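Local coordinates for putative antitoxin VapB45 (PDB 5AF3), which is possibly the antitoxin component of a type II toxin-antitoxin system, with VapC45 as its cognate toxin, at residues D137-V140 and R141-V145. Numbering follows the deposited sequence.
Sequences DLVV and RGLIV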
loop_
_atom_site.group_PDB
_atom_site.type_symbol
_atom_site.label_atom_id
_atom_site.label_comp_id
_atom_site.label_asym_id
_atom_site.label_seq_id
_atom_site.Cartn_x
_atom_site.Cartn_y
_atom_site.Cartn_z
ATOM N N ASP A 137 12.205 -11.816 -26.546
ATOM C CA ASP A 137 13.431 -11.877 -25.785
ATOM C C ASP A 137 13.392 -10.829 -24.659
ATOM O O ASP A 137 13.864 -11.094 -23.545
ATOM C CB ASP A 137 14.624 -11.634 -26.727
ATOM C CG ASP A 137 15.954 -11.873 -26.059
ATOM O OD1 ASP A 137 16.099 -12.856 -25.286
ATOM O OD2 ASP A 137 16.888 -11.087 -26.304
ATOM N N LEU A 138 12.810 -9.673 -24.939
ATOM C CA LEU A 138 12.752 -8.605 -23.918
ATOM C C LEU A 138 11.826 -8.980 -22.775
ATOM O O LEU A 138 12.168 -8.721 -21.616
ATOM C CB LEU A 138 12.332 -7.283 -24.504
ATOM C CG LEU A 138 13.313 -6.734 -25.549
ATOM C CD1 LEU A 138 12.598 -5.528 -26.209
ATOM C CD2 LEU A 138 14.696 -6.397 -25.008
ATOM N N VAL A 139 10.678 -9.575 -23.100
ATOM C CA VAL A 139 9.793 -10.151 -22.034
ATOM C C VAL A 139 10.607 -11.107 -21.160
ATOM O O VAL A 139 10.688 -10.974 -19.910
ATOM C CB VAL A 139 8.549 -10.872 -22.658
ATOM C CG1 VAL A 139 7.794 -11.739 -21.593
ATOM C CG2 VAL A 139 7.615 -9.874 -23.284
ATOM N N VAL A 140 11.249 -12.084 -21.809
ATOM C CA VAL A 140 11.902 -13.163 -21.081
ATOM C C VAL A 140 13.118 -12.650 -20.265
ATOM O O VAL A 140 13.362 -13.122 -19.147
ATOM C CB VAL A 140 12.276 -14.330 -22.020
ATOM C CG1 VAL A 140 13.144 -15.355 -21.324
ATOM C CG2 VAL A 140 11.013 -14.951 -22.563
ATOM N N ARG A 141 13.873 -11.699 -20.838
ATOM C CA ARG A 141 14.975 -11.056 -20.113
ATOM C C ARG A 141 14.506 -10.289 -18.885
ATOM O O ARG A 141 15.258 -10.164 -17.912
ATOM C CB ARG A 141 15.794 -10.142 -21.044
ATOM C CG ARG A 141 16.861 -10.943 -21.820
ATOM C CD ARG A 141 17.314 -10.282 -23.129
ATOM N NE ARG A 141 17.446 -8.814 -23.073
ATOM C CZ ARG A 141 17.913 -8.054 -24.072
ATOM N NH1 ARG A 141 18.295 -8.600 -25.228
ATOM N NH2 ARG A 141 17.995 -6.729 -23.924
ATOM N N GLY A 142 13.268 -9.828 -18.916
ATOM C CA GLY A 142 12.673 -9.142 -17.760
ATOM C C GLY A 142 12.398 -10.109 -16.607
ATOM O O GLY A 142 12.356 -9.710 -15.436
ATOM N N LEU A 143 12.206 -11.389 -16.940
ATOM C CA LEU A 143 11.811 -12.407 -15.967
ATOM C C LEU A 143 12.901 -13.277 -15.375
ATOM O O LEU A 143 12.794 -13.707 -14.213
ATOM C CB LEU A 143 10.729 -13.324 -16.625
ATOM C CG LEU A 143 9.408 -12.648 -16.937
ATOM C CD1 LEU A 143 8.522 -13.532 -17.814
ATOM C CD2 LEU A 143 8.709 -12.310 -15.614
ATOM N N ILE A 144 13.963 -13.561 -16.142
ATOM C CA ILE A 144 14.874 -14.626 -15.759
ATOM C C ILE A 144 16.335 -14.169 -15.770
ATOM O O ILE A 144 16.679 -13.180 -16.444
ATOM C CB ILE A 144 14.689 -15.906 -16.643
ATOM C CG1 ILE A 144 15.221 -15.689 -18.050
ATOM C CG2 ILE A 144 13.217 -16.362 -16.664
ATOM C CD1 ILE A 144 15.156 -16.936 -18.953
ATOM N N VAL A 145 17.158 -14.850 -14.985
ATOM C CA VAL A 145 18.598 -14.560 -14.924
ATOM C C VAL A 145 19.339 -15.858 -14.757
ATOM O O VAL A 145 18.742 -16.830 -14.259
ATOM C CB VAL A 145 18.958 -13.620 -13.751
ATOM C CG1 VAL A 145 18.467 -12.228 -14.053
ATOM C CG2 VAL A 145 18.381 -14.126 -12.447
#
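R141 folds back along the last turns of helix 135-143 to meet D137, one turn earlier. The D137 side chain leaves with CG anti to the backbone N (chi1 -172°), which brings its carboxylate across the arginine chain, with OD2 against CD and NH1. A bend in that chain swings the guanidinium round, and NH1 of R141 forms a salt bridge with OD2 of D137 at 3.1 Å. The two flat groups stand nearly perpendicular, 87° apart, and NH1 arrives from above the carboxylate plane. OD2 also lies tilted from the guanidinium plane; the bond is bent, and no two-pronged pairing forms. OD2 also accepts the backbone N of G133, so D137 links the residues just before the helix to R141 in its last turn. L138 lies beside the arginine, pointing the same way; its CD2 sits over one guanidinium face, toward its rim, 3.5 Å from NH2, and a long, flexible arginine suits this exposed side of the helix.

On the buried side, CG1 of V140 and CD1 of I144 press together at 3.5 Å, tighter than usual for two carbons. I144 holds CG1 between its backbone N and carbonyl carbon (chi1 72°), directing the chain back toward the valine. Both compact, branched residues also pack on helix 115-130. More loosely, V139 CG1 meets L143 CD1 at 4.2 Å, and both side chains touch V89.

Helical bonds run from R141 N to D137 O (2.8 Å) and from G142 N to L138 O. At the end, V140 O accepts both L143 N (3.0 Å) and I144 N (3.1 Å), the former from above its carbonyl plane. Glycine suits position 142, where a beta carbon would crowd V139 O; its carbonyl accepts NZ of K154. This is a helix C-terminus running directly into a beta-hairpin, strands 144-147 and 150-153.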